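Local coordinates for protein putative isochorismatase (Streptomyces avermitilis, PDB 3KL2) that is of unproven function but belongs to the isochorismatase-like family of cysteine hydrolases and is probably a hydrolase, at residues Phe159-Cys164 / Asn196-Asp201; Ile31-Glu36 / Gly56-Thr61; Gly124-Glu129 / Asp143-Ser148; Ser167-Gly172 / Phe177-Leu182; Gly42-Ala47 / Gly103-Lys108. All coordinates share one frame; numbering follows the deposited sequence.

Contact 1. Residues Phe159-Cys164 / Asn196-Asp201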
# COMPACT_ATOMS: atom_id res chain seq x y z
N PHE A 159 13.81 2.17 -17.71
CA PHE A 159 13.08 1.31 -18.63
C PHE A 159 11.88 0.72 -17.89
O PHE A 159 11.90 0.60 -16.64
CB PHE A 159 13.96 0.11 -19.00
CG PHE A 159 15.24 0.45 -19.71
CD1 PHE A 159 15.31 0.38 -21.09
CD2 PHE A 159 16.38 0.75 -18.99
CE1 PHE A 159 16.49 0.61 -21.76
CE2 PHE A 159 17.56 0.97 -19.63
CZ PHE A 159 17.62 0.92 -21.03
N LEU A 160 10.80 0.39 -18.60
CA LEU A 160 10.45 0.90 -19.91
C LEU A 160 9.57 2.11 -19.77
O LEU A 160 8.65 2.11 -18.95
CB LEU A 160 9.66 -0.13 -20.68
CG LEU A 160 10.42 -1.40 -21.03
CD1 LEU A 160 9.41 -2.54 -21.30
CD2 LEU A 160 11.36 -1.15 -22.18
N THR A 161 9.80 3.10 -20.64
CA THR A 161 9.00 4.31 -20.71
C THR A 161 7.51 4.12 -20.42
O THR A 161 6.98 4.84 -19.60
CB THR A 161 9.04 4.90 -22.08
OG1 THR A 161 10.39 5.16 -22.44
CG2 THR A 161 8.21 6.18 -22.13
N ASN A 162 6.84 3.19 -21.13
CA ASN A 162 5.39 3.03 -20.95
C ASN A 162 5.00 1.91 -20.01
O ASN A 162 3.81 1.66 -19.82
CB ASN A 162 4.63 2.89 -22.29
CG ASN A 162 5.14 1.74 -23.12
OD1 ASN A 162 6.35 1.51 -23.20
ND2 ASN A 162 4.23 0.99 -23.70
N CYS A 163 5.98 1.25 -19.40
CA CYS A 163 5.69 0.16 -18.52
C CYS A 163 6.08 0.53 -17.08
O CYS A 163 5.38 1.30 -16.44
CB CYS A 163 6.37 -1.10 -19.04
SG CYS A 163 5.73 -2.58 -18.23
N CYS A 164 7.23 0.03 -16.62
CA CYS A 164 7.76 0.25 -15.28
C CYS A 164 7.99 1.74 -14.96
O CYS A 164 7.76 2.16 -13.83
CB CYS A 164 9.08 -0.53 -15.13
SG CYS A 164 9.01 -2.24 -15.83
N ASN A 196 4.32 8.53 -27.27
CA ASN A 196 2.94 8.69 -26.86
C ASN A 196 2.89 8.81 -25.32
O ASN A 196 2.34 9.79 -24.77
CB ASN A 196 2.07 7.56 -27.45
CG ASN A 196 1.72 7.79 -29.00
OD1 ASN A 196 1.64 8.93 -29.49
ND2 ASN A 196 1.50 6.70 -29.73
N ALA A 197 3.51 7.85 -24.63
CA ALA A 197 3.65 7.91 -23.19
C ALA A 197 4.20 9.27 -22.72
O ALA A 197 3.62 9.89 -21.83
CB ALA A 197 4.53 6.76 -22.68
N ILE A 198 5.27 9.76 -23.34
CA ILE A 198 5.86 11.02 -22.90
C ILE A 198 4.91 12.23 -23.11
O ILE A 198 4.76 13.05 -22.18
CB ILE A 198 7.21 11.29 -23.59
CG1 ILE A 198 8.29 10.37 -23.00
CG2 ILE A 198 7.66 12.76 -23.40
CD1 ILE A 198 9.50 10.16 -23.93
N SER A 199 4.27 12.31 -24.28
CA SER A 199 3.41 13.47 -24.65
C SER A 199 2.04 13.48 -23.98
O SER A 199 1.52 14.55 -23.66
CB SER A 199 3.16 13.54 -26.18
OG SER A 199 4.34 13.29 -26.93
N TYR A 200 1.44 12.31 -23.84
CA TYR A 200 0.08 12.19 -23.34
C TYR A 200 0.02 11.88 -21.83
O TYR A 200 -0.63 12.61 -21.09
CB TYR A 200 -0.63 11.05 -24.08
CG TYR A 200 -0.78 11.21 -25.61
CD1 TYR A 200 -0.49 12.43 -26.26
CD2 TYR A 200 -1.27 10.15 -26.39
CE1 TYR A 200 -0.66 12.58 -27.62
CE2 TYR A 200 -1.46 10.29 -27.75
CZ TYR A 200 -1.14 11.51 -28.38
OH TYR A 200 -1.30 11.69 -29.75
N ASP A 201 0.71 10.82 -21.38
CA ASP A 201 0.63 10.30 -20.01
C ASP A 201 1.52 11.06 -19.00
O ASP A 201 1.07 11.46 -17.93
CB ASP A 201 1.03 8.82 -19.98
CG ASP A 201 0.05 7.90 -20.73
OD1 ASP A 201 -1.11 8.27 -20.92
OD2 ASP A 201 0.46 6.78 -21.12
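Ala197 meets the turn after strand 153-159 with its methyl group, which touches two side chains at once. Thr161 CG2 comes within 3.8 Å of Ala197 CB, and Asn162 CB approaches the same Ala197 CB at 3.9 Å. A looser methyl-methylene contact follows, with Thr161 CG2 lying 4.3 Å from Ile198 CG1. The small alanine lets the backbones come close, the CA atoms of Asn162 and Ala197 being 5.6 Å apart. Thr161 uses its methyl here because that branch stands anti to the backbone N, whereas OG1, beside the N (chi1 -57°), turns to a hydrogen bond with His194 ND1 one turn earlier on helix 191-205.

The turn itself is a type I beta turn from Leu160 to Cys163, closed by Cys163 N to Leu160 O at 2.8 Å. It follows a cis peptide bond between Phe159 and Leu160 and hands the chain to helix 164-174, with Cys163 as N-cap. A non-proline cis peptide a few residues before the nucleophilic cysteine is a recognised feature of isochorismatase-like cysteine hydrolases, in which that cysteine, at the start of this helix, attacks the substrate; by family comparison Cys164 is probably the equivalent here.

Asn162 touches the alanine through CB alone, its amide leading away. Asn162 ND2 bonds to Glu193 OE1 and to Asp201 OD1 of the second subunit, while Asn162 O accepts from Arg170 NH2 of that same neighbouring chain.

Contact 2. Residues Ile31-Glu36 / Gly56-Thr61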
# COMPACT_ATOMS: atom_id res chain seq x y z
N ILE A 31 15.54 3.07 -12.93
CA ILE A 31 14.76 1.85 -12.98
C ILE A 31 15.37 0.96 -14.03
O ILE A 31 15.38 1.30 -15.21
CB ILE A 31 13.30 2.09 -13.35
CG1 ILE A 31 12.63 3.02 -12.32
CG2 ILE A 31 12.53 0.75 -13.41
CD1 ILE A 31 11.15 3.34 -12.61
N GLU A 32 15.85 -0.20 -13.57
CA GLU A 32 16.28 -1.28 -14.44
C GLU A 32 17.39 -0.95 -15.45
O GLU A 32 17.38 -1.47 -16.59
CB GLU A 32 15.06 -1.87 -15.13
CG GLU A 32 14.32 -2.81 -14.17
CD GLU A 32 12.84 -2.82 -14.36
OE1 GLU A 32 12.16 -2.97 -13.33
OE2 GLU A 32 12.38 -2.66 -15.52
N TYR A 33 18.38 -0.17 -15.04
CA TYR A 33 19.52 -0.02 -15.89
C TYR A 33 20.42 -1.24 -15.79
O TYR A 33 21.55 -1.13 -15.35
CB TYR A 33 20.29 1.22 -15.53
CG TYR A 33 19.64 2.52 -15.96
CD1 TYR A 33 20.04 3.19 -17.10
CD2 TYR A 33 18.64 3.09 -15.18
CE1 TYR A 33 19.47 4.43 -17.44
CE2 TYR A 33 18.06 4.29 -15.53
CZ TYR A 33 18.49 4.96 -16.65
OH TYR A 33 17.88 6.15 -16.92
N GLN A 34 19.89 -2.40 -16.23
CA GLN A 34 20.56 -3.67 -16.14
C GLN A 34 20.96 -4.13 -17.53
O GLN A 34 20.30 -3.77 -18.51
CB GLN A 34 19.64 -4.73 -15.51
CG GLN A 34 19.40 -4.53 -14.00
CD GLN A 34 18.14 -5.14 -13.55
OE1 GLN A 34 17.08 -4.50 -13.66
NE2 GLN A 34 18.19 -6.40 -13.15
N ASN A 35 22.00 -4.95 -17.61
CA ASN A 35 22.53 -5.44 -18.86
C ASN A 35 21.42 -5.96 -19.75
O ASN A 35 21.40 -5.66 -20.94
CB ASN A 35 23.61 -6.52 -18.66
CG ASN A 35 24.90 -5.97 -18.07
OD1 ASN A 35 25.42 -4.96 -18.55
ND2 ASN A 35 25.41 -6.62 -16.99
N GLU A 36 20.46 -6.66 -19.15
CA GLU A 36 19.38 -7.30 -19.92
C GLU A 36 18.71 -6.35 -20.93
O GLU A 36 18.24 -6.80 -21.98
CB GLU A 36 18.35 -7.94 -18.99
CG GLU A 36 17.75 -9.20 -19.58
CD GLU A 36 18.65 -10.40 -19.38
OE1 GLU A 36 18.53 -11.01 -18.29
OE2 GLU A 36 19.45 -10.74 -20.30
N GLY A 56 19.71 8.70 -26.86
CA GLY A 56 20.98 8.79 -26.14
C GLY A 56 20.77 8.75 -24.64
O GLY A 56 21.46 9.43 -23.90
N MET A 57 19.80 7.94 -24.20
CA MET A 57 19.40 7.91 -22.80
C MET A 57 20.53 7.50 -21.87
O MET A 57 20.67 8.08 -20.78
CB MET A 57 18.17 7.01 -22.56
CG MET A 57 18.37 5.53 -22.87
SD MET A 57 18.89 4.51 -21.49
CE MET A 57 17.39 4.52 -20.47
N LEU A 58 21.33 6.52 -22.29
CA LEU A 58 22.34 5.99 -21.41
C LEU A 58 23.36 7.09 -21.05
O LEU A 58 23.57 7.38 -19.86
CB LEU A 58 23.00 4.73 -21.98
CG LEU A 58 24.00 4.11 -21.00
CD1 LEU A 58 23.24 3.64 -19.76
CD2 LEU A 58 24.88 2.98 -21.61
N ALA A 59 23.95 7.75 -22.03
CA ALA A 59 24.87 8.84 -21.76
C ALA A 59 24.19 9.96 -21.00
O ALA A 59 24.79 10.62 -20.14
CB ALA A 59 25.53 9.38 -23.06
N ASN A 60 22.92 10.19 -21.29
CA ASN A 60 22.23 11.31 -20.66
C ASN A 60 22.01 11.01 -19.16
O ASN A 60 22.07 11.90 -18.31
CB ASN A 60 20.86 11.57 -21.33
CG ASN A 60 20.97 12.15 -22.72
OD1 ASN A 60 21.80 13.02 -22.99
ND2 ASN A 60 20.08 11.70 -23.60
N THR A 61 21.73 9.76 -18.85
CA THR A 61 21.53 9.37 -17.46
C THR A 61 22.83 9.55 -16.69
O THR A 61 22.82 10.10 -15.58
CB THR A 61 21.04 7.91 -17.34
OG1 THR A 61 19.89 7.72 -18.17
CG2 THR A 61 20.66 7.59 -15.89
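Tyr33 swings its ring toward helix 57-71 with CG anti to its own carbonyl carbon (chi1 -74°), and Thr61, set the same way, holds OG1 beside its backbone N (chi1 -53°), which brings the two hydroxyls together. Tyr33 OH donates to Thr61 OG1 at 2.8 Å. Thr61 OG1 in turn gives its proton to Met57 O at 2.7 Å, from a position 42° out of the carbonyl plane, and that oxygen also accepts the helical bond from Thr61 N. Around this pair of bonds the packing is apolar. Met57, bent at chi2 and chi3, brings CE to 3.7 Å from Tyr33 CE1 in an apolar contact, and its SD, 5.2 Å from the centroid of the Tyr33 ring, makes an oblique Met-aromatic one. Leu58 CD1 lies at the ring edge, near its plane, 4.2 Å from Tyr33 CD1. Tyr33 sits at the centre of an inverse gamma turn just after strand 26-31, and Leu119 and Cys185 also pack on its side chain. A phenylalanine here would probably leave Thr61 OG1 without its donor. The directed chain from phenol to threonine to main-chain carbonyl thus satisfies a buried hydroxyl pair and ties the strand's exit to the first turn of the helix.

Contact 3. Residues Gly124-Glu129 / Asp143-Ser148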
# COMPACT_ATOMS: atom_id res chain seq x y z
N GLY A 124 27.72 4.80 -1.21
CA GLY A 124 26.60 5.60 -0.69
C GLY A 124 25.31 5.55 -1.49
O GLY A 124 24.24 6.03 -1.01
N ASP A 125 25.40 5.03 -2.72
CA ASP A 125 24.22 4.79 -3.53
C ASP A 125 23.36 3.71 -2.87
O ASP A 125 23.89 2.71 -2.36
CB ASP A 125 24.62 4.25 -4.88
CG ASP A 125 25.19 5.30 -5.81
OD1 ASP A 125 25.44 6.47 -5.42
OD2 ASP A 125 25.40 4.90 -6.99
N ILE A 126 22.05 3.91 -2.93
CA ILE A 126 21.09 2.98 -2.37
C ILE A 126 20.66 2.05 -3.49
O ILE A 126 20.42 2.49 -4.61
CB ILE A 126 19.89 3.76 -1.76
CG1 ILE A 126 20.36 4.52 -0.50
CG2 ILE A 126 18.70 2.85 -1.46
CD1 ILE A 126 19.45 5.71 -0.11
N VAL A 127 20.61 0.76 -3.21
CA VAL A 127 20.12 -0.22 -4.17
C VAL A 127 18.81 -0.76 -3.59
O VAL A 127 18.83 -1.50 -2.61
CB VAL A 127 21.17 -1.33 -4.49
CG1 VAL A 127 20.61 -2.44 -5.39
CG2 VAL A 127 22.43 -0.72 -5.18
N ILE A 128 17.70 -0.34 -4.18
CA ILE A 128 16.33 -0.73 -3.78
C ILE A 128 16.14 -2.21 -3.98
O ILE A 128 16.53 -2.74 -5.01
CB ILE A 128 15.30 0.06 -4.68
CG1 ILE A 128 15.41 1.56 -4.38
CG2 ILE A 128 13.89 -0.44 -4.52
CD1 ILE A 128 15.54 2.00 -2.85
N GLU A 129 15.52 -2.88 -3.02
CA GLU A 129 15.36 -4.32 -3.07
C GLU A 129 13.92 -4.76 -3.12
O GLU A 129 13.02 -4.09 -2.60
CB GLU A 129 15.92 -4.95 -1.80
CG GLU A 129 17.40 -4.66 -1.48
CD GLU A 129 17.78 -5.02 -0.02
OE1 GLU A 129 18.93 -4.75 0.37
OE2 GLU A 129 16.94 -5.58 0.76
N ASP A 143 9.26 3.13 -1.16
CA ASP A 143 8.44 4.06 -0.40
C ASP A 143 8.95 4.25 1.03
O ASP A 143 9.10 5.41 1.50
CB ASP A 143 7.02 3.55 -0.26
CG ASP A 143 6.02 4.66 -0.02
OD1 ASP A 143 6.37 5.86 -0.14
OD2 ASP A 143 4.85 4.32 0.20
N PHE A 144 9.25 3.14 1.71
CA PHE A 144 9.83 3.21 3.05
C PHE A 144 11.11 4.09 3.14
O PHE A 144 11.26 4.89 4.04
CB PHE A 144 10.17 1.83 3.54
CG PHE A 144 10.60 1.79 4.94
CD1 PHE A 144 9.72 1.39 5.94
CD2 PHE A 144 11.89 2.16 5.29
CE1 PHE A 144 10.15 1.35 7.26
CE2 PHE A 144 12.29 2.14 6.60
CZ PHE A 144 11.45 1.74 7.58
N ILE A 145 12.02 3.91 2.20
CA ILE A 145 13.31 4.57 2.26
C ILE A 145 13.15 6.05 1.94
O ILE A 145 13.74 6.88 2.62
CB ILE A 145 14.33 3.86 1.33
CG1 ILE A 145 14.66 2.49 1.92
CG2 ILE A 145 15.61 4.73 1.10
CD1 ILE A 145 15.45 1.54 1.04
N LEU A 146 12.36 6.38 0.92
CA LEU A 146 12.15 7.77 0.58
C LEU A 146 11.50 8.50 1.74
O LEU A 146 11.91 9.61 2.11
CB LEU A 146 11.22 7.93 -0.62
CG LEU A 146 11.71 7.48 -2.01
CD1 LEU A 146 10.53 7.51 -2.92
CD2 LEU A 146 12.86 8.31 -2.57
N ARG A 147 10.43 7.93 2.28
CA ARG A 147 9.76 8.63 3.35
C ARG A 147 10.66 8.70 4.57
O ARG A 147 10.73 9.76 5.21
CB ARG A 147 8.45 7.95 3.74
CG ARG A 147 7.40 7.97 2.64
CD ARG A 147 7.20 9.33 2.04
NE ARG A 147 5.92 9.42 1.33
CZ ARG A 147 5.43 10.53 0.78
NH1 ARG A 147 6.08 11.68 0.85
NH2 ARG A 147 4.27 10.49 0.17
N SER A 148 11.38 7.62 4.89
CA SER A 148 12.28 7.67 6.06
C SER A 148 13.34 8.77 5.90
O SER A 148 13.65 9.44 6.86
CB SER A 148 12.96 6.32 6.29
OG SER A 148 13.59 6.25 7.57
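Ile145 extends from helix 142-149 to touch two isoleucines of the segment 124-129, one with each of its branches. Its longer arm, with CG1 beside the backbone N (chi1 -69°), ends in CD1, 3.9 Å from Ile128 CD1; the shorter branch, CG2, lies 4.1 Å from Ile126 CD1. In both pairs the side chains run alongside each other in opposite sense, methyl against methyl, and no hydrogen bond crosses the contact. The side chains span the whole gap, the CA atoms of Ile128 and Ile145 being 8.6 Å apart.

This is helix-on-sheet packing at the border of the parallel sheet: strand 126-127 is its outermost strand on this side, and Met76 of the adjoining strand 75-78 also touches both Ile126 and Ile145.

Away from this apolar centre the contact gives out. Val127, the residue between the two isoleucines, points away from the helix. The polar groups at the margins are engaged by the third subunit: Glu129 OE1 forms salt bridges with its Lys108 and Arg132, and Ser148 OG bonds to its Thr90 N. On the helix, Arg147 NE makes a long ion pair with Asp143 OD1, 3.9 Å away, while Asp143 OD2 has a firmer partner in Arg175 NH1 and Arg147 forms a cation-pi contact with Phe177.

Contact 4. Residues Ser167-Gly172 / Phe177-Leu182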
# COMPACT_ATOMS: atom_id res chain seq x y z
N SER A 167 4.51 3.15 -14.56
CA SER A 167 3.82 2.64 -13.38
C SER A 167 4.32 3.28 -12.09
O SER A 167 3.53 3.64 -11.21
CB SER A 167 3.97 1.16 -13.27
OG SER A 167 3.20 0.55 -14.24
N THR A 168 5.64 3.44 -12.00
CA THR A 168 6.26 4.10 -10.91
C THR A 168 5.89 5.58 -10.80
O THR A 168 5.76 6.10 -9.72
CB THR A 168 7.76 3.97 -11.06
OG1 THR A 168 8.10 2.57 -11.09
CG2 THR A 168 8.52 4.73 -9.91
N MET A 169 5.82 6.29 -11.91
CA MET A 169 5.32 7.66 -11.98
C MET A 169 3.87 7.76 -11.46
O MET A 169 3.52 8.61 -10.65
CB MET A 169 5.33 8.08 -13.44
CG MET A 169 4.93 9.58 -13.74
SD MET A 169 4.79 9.83 -15.52
CE MET A 169 3.56 8.63 -15.98
N ARG A 170 3.01 6.85 -11.91
CA ARG A 170 1.62 6.93 -11.49
C ARG A 170 1.49 6.79 -9.97
O ARG A 170 0.89 7.65 -9.28
CB ARG A 170 0.78 5.92 -12.25
CG ARG A 170 0.61 6.29 -13.70
CD ARG A 170 0.03 5.14 -14.54
NE ARG A 170 -0.19 5.58 -15.93
CZ ARG A 170 -1.36 5.98 -16.43
NH1 ARG A 170 -2.48 5.95 -15.70
NH2 ARG A 170 -1.40 6.36 -17.70
N THR A 171 2.12 5.76 -9.43
CA THR A 171 2.06 5.49 -8.01
C THR A 171 2.80 6.61 -7.24
O THR A 171 2.32 7.07 -6.22
CB THR A 171 2.56 4.03 -7.70
OG1 THR A 171 1.76 3.11 -8.44
CG2 THR A 171 2.47 3.63 -6.18
N GLY A 172 3.93 7.05 -7.73
CA GLY A 172 4.63 8.19 -7.12
C GLY A 172 3.72 9.37 -6.91
O GLY A 172 3.71 10.04 -5.83
N PHE A 177 4.45 12.45 -3.86
CA PHE A 177 5.74 12.89 -4.37
C PHE A 177 5.58 13.85 -5.54
O PHE A 177 4.66 13.76 -6.30
CB PHE A 177 6.59 11.67 -4.82
CG PHE A 177 6.92 10.70 -3.70
CD1 PHE A 177 7.89 11.01 -2.76
CD2 PHE A 177 6.25 9.50 -3.58
CE1 PHE A 177 8.20 10.16 -1.74
CE2 PHE A 177 6.58 8.62 -2.56
CZ PHE A 177 7.56 8.95 -1.65
N ARG A 178 6.47 14.83 -5.62
CA ARG A 178 6.67 15.59 -6.81
C ARG A 178 7.53 14.70 -7.72
O ARG A 178 8.75 14.58 -7.51
CB ARG A 178 7.40 16.89 -6.51
CG ARG A 178 7.75 17.61 -7.79
CD ARG A 178 8.26 18.98 -7.57
NE ARG A 178 9.51 19.01 -6.82
CZ ARG A 178 10.36 20.02 -6.84
NH1 ARG A 178 10.08 21.09 -7.57
NH2 ARG A 178 11.49 19.97 -6.16
N VAL A 179 6.90 14.05 -8.69
CA VAL A 179 7.62 13.24 -9.67
C VAL A 179 8.16 14.07 -10.85
O VAL A 179 7.43 14.83 -11.46
CB VAL A 179 6.71 12.14 -10.23
CG1 VAL A 179 7.52 11.16 -11.04
CG2 VAL A 179 5.95 11.45 -9.06
N ILE A 180 9.42 13.92 -11.17
CA ILE A 180 10.00 14.52 -12.36
C ILE A 180 10.43 13.34 -13.24
O ILE A 180 11.12 12.44 -12.75
CB ILE A 180 11.23 15.35 -12.01
CG1 ILE A 180 10.83 16.62 -11.26
CG2 ILE A 180 12.02 15.74 -13.25
CD1 ILE A 180 12.00 17.25 -10.56
N THR A 181 9.95 13.31 -14.48
CA THR A 181 10.38 12.29 -15.45
C THR A 181 11.39 12.90 -16.39
O THR A 181 11.17 13.99 -16.89
CB THR A 181 9.21 11.71 -16.28
OG1 THR A 181 8.43 12.78 -16.84
CG2 THR A 181 8.32 10.82 -15.40
N LEU A 182 12.48 12.17 -16.60
CA LEU A 182 13.55 12.56 -17.46
C LEU A 182 13.21 12.06 -18.86
O LEU A 182 13.45 10.86 -19.20
CB LEU A 182 14.87 11.95 -16.99
CG LEU A 182 15.51 12.53 -15.71
CD1 LEU A 182 16.54 11.57 -15.16
CD2 LEU A 182 16.16 13.87 -15.99
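Gly172, Met169 and Val179 have the most surface buried where helix 167-172 lies against strand 178-182. At Gly172 the bare backbone is the packing surface: Val179 CG2 rests 3.7 Å from Gly172 C and 4.0 Å from Gly172 CA. A beta carbon modelled on this glycine would fall only 3.0 Å from Val179 CG2, too close for a methyl group without a shift of the helix or strand. The other branch of Val179, CG1, stands anti to the backbone N (chi1 -170°) and meets the helix one turn earlier, 4.1 Å from Met169 CG, the two side chains crossing at about a right angle. Met169, extended through chi1 and chi2 and bent only at chi3, continues toward Thr181, which it crosses obliquely, Met169 SD lying 3.7 Å from Thr181 CG2. The threonine offers its methyl there, while its OG1 is bonded to Ser206 OG. Near the C-terminal end of the helix Gly172 O accepts a weak, bent bond from Phe177 N at 3.2 Å, with 134° at the hydrogen, and the same oxygen lies in the plane of the Phe177 ring at its edge, 3.4 Å from Phe177 CD2.

Helix and strand run nearly antiparallel, at 158°, with their axes 8.6 Å apart, as expected for the second half of the right-handed beta-alpha-beta unit of strand 153-159, helix 164-174 and strand 178-187. Leu156 of strand 153-159 packs on Val179, Phe202 of helix 191-205 on both Met169 and Thr181, and Tyr94 of the second subunit bonds through OH to Phe177 O and Val179 N.

Contact 5. Residues Gly42-Ala47 / Gly103-Lys108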
# COMPACT_ATOMS: atom_id res chain seq x y z
N GLY A 42 22.16 -8.80 -24.10
CA GLY A 42 21.09 -8.78 -23.13
C GLY A 42 19.83 -9.24 -23.83
O GLY A 42 19.61 -8.91 -25.00
N VAL A 43 19.00 -10.00 -23.14
CA VAL A 43 17.90 -10.66 -23.83
C VAL A 43 16.83 -9.71 -24.34
O VAL A 43 16.06 -10.06 -25.22
CB VAL A 43 17.24 -11.71 -22.90
CG1 VAL A 43 15.79 -11.99 -23.36
CG2 VAL A 43 18.11 -13.00 -22.87
N LEU A 44 16.76 -8.52 -23.75
CA LEU A 44 15.73 -7.57 -24.12
C LEU A 44 16.35 -6.36 -24.78
O LEU A 44 15.68 -5.36 -25.01
CB LEU A 44 14.96 -7.15 -22.87
CG LEU A 44 14.04 -8.29 -22.41
CD1 LEU A 44 13.54 -8.04 -20.98
CD2 LEU A 44 12.84 -8.48 -23.42
N HIS A 45 17.64 -6.44 -25.05
CA HIS A 45 18.35 -5.28 -25.58
C HIS A 45 17.96 -4.98 -27.03
O HIS A 45 17.91 -3.81 -27.40
CB HIS A 45 19.86 -5.50 -25.51
CG HIS A 45 20.65 -4.44 -26.22
ND1 HIS A 45 20.73 -3.13 -25.76
CD2 HIS A 45 21.39 -4.48 -27.36
CE1 HIS A 45 21.49 -2.43 -26.58
NE2 HIS A 45 21.91 -3.22 -27.56
N GLY A 46 17.73 -6.02 -27.83
CA GLY A 46 17.32 -5.83 -29.24
C GLY A 46 16.06 -4.98 -29.34
O GLY A 46 15.95 -4.09 -30.18
N ALA A 47 15.13 -5.23 -28.43
CA ALA A 47 13.84 -4.54 -28.42
C ALA A 47 13.90 -3.05 -28.01
O ALA A 47 12.99 -2.31 -28.32
CB ALA A 47 12.84 -5.31 -27.52
N GLY A 103 11.21 -15.57 -21.65
CA GLY A 103 12.50 -15.18 -22.17
C GLY A 103 13.70 -15.52 -21.27
O GLY A 103 14.82 -15.37 -21.72
N LYS A 104 13.44 -16.00 -20.05
CA LYS A 104 14.47 -16.19 -18.99
C LYS A 104 15.30 -14.91 -18.78
O LYS A 104 16.52 -14.93 -18.77
CB LYS A 104 15.35 -17.44 -19.27
N ALA A 105 14.61 -13.80 -18.63
CA ALA A 105 15.24 -12.48 -18.37
C ALA A 105 15.34 -12.15 -16.88
O ALA A 105 14.52 -12.56 -16.08
CB ALA A 105 14.45 -11.39 -19.08
N PHE A 106 16.35 -11.38 -16.53
CA PHE A 106 16.60 -10.97 -15.15
C PHE A 106 16.74 -12.12 -14.11
O PHE A 106 16.23 -12.03 -12.99
CB PHE A 106 15.55 -9.98 -14.72
CG PHE A 106 15.35 -8.86 -15.67
CD1 PHE A 106 14.24 -8.81 -16.48
CD2 PHE A 106 16.22 -7.80 -15.70
CE1 PHE A 106 14.03 -7.74 -17.33
CE2 PHE A 106 16.00 -6.74 -16.55
CZ PHE A 106 14.93 -6.71 -17.35
N VAL A 107 17.44 -13.20 -14.47
CA VAL A 107 17.69 -14.26 -13.49
C VAL A 107 18.75 -13.73 -12.49
O VAL A 107 19.77 -13.17 -12.89
CB VAL A 107 18.11 -15.60 -14.17
CG1 VAL A 107 18.25 -16.71 -13.15
CG2 VAL A 107 17.07 -16.05 -15.24
N LYS A 108 18.47 -13.87 -11.20
CA LYS A 108 19.45 -13.54 -10.12
C LYS A 108 20.79 -14.25 -10.32
O LYS A 108 20.82 -15.47 -10.55
CB LYS A 108 18.93 -13.98 -8.75
CG LYS A 108 18.09 -12.95 -8.03
CD LYS A 108 17.97 -13.26 -6.51
CE LYS A 108 18.32 -12.00 -5.65
NZ LYS A 108 17.41 -10.80 -5.95
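Val43 and Ala105 bring the two backbones to their nearest point, 6.3 Å between CA atoms, in a meeting of two irregular segments. The segment 42-47 turns at its start, His45 N bonding to Gly42 O at 3.2 Å, and leads into helix 45-55. On the other side Lys104 is the first residue to leave the helical conformation after helix 96-103, and its positive phi (52°) and two bonds back into the last turn make a Schellman motif; Phe106 also has positive phi (56°), and between these two residues Ala105 is extended, its methyl directed at the other segment.

Leu44 carries the contact. Its CG stands beside the backbone N, anti to the carbonyl carbon (chi1 -73°), and the branch CD1 is the one that reaches across, 4.0 Å from Ala105 CB and 3.7 Å from Phe106 CE1. The leucine crosses the phenylalanine at about a right angle and its methyl approaches the ring obliquely. Phe37 stacks edge-to-face with the Phe106 ring and also touches Leu44.

The arrangement joins two loop regions on the outer part of the alpha/beta domain, and the short helix 35-38 links them: Glu36 OE1 accepts from Phe106 N and OE2 from Val43 N, a single carboxylate thus bonding the main chain of both segments.

Toward solvent the packing thins. Val43, an exposed residue, lays CG1 only against the backbone, 3.9 Å from Gly103 O, and the side chain of Lys104 is not modelled beyond CB.

Overall arrangement
All five contacts lie in the isochorismatase domain, built on one six-stranded parallel sheet, contact 5 in its outer loops. Along the chain contacts 2 and 5 alternate their segments, contact 3 follows, and contact 4 falls between the two halves of contact 1. Contacts 1 and 4, with centres 11 Å apart, share the run from strand 153-159 to helix 191-205, and both face the second subunit; contact 3, its centre about 23 Å from that of contact 1, faces the third and fourth. Contact 2 is central and touches 1, 4 and 5: Cys164 SG lies 3.4 Å from Glu32 OE2, just beyond the C-terminal ends of neighbouring strands 26-31 and 153-159, consistent with the family's active site.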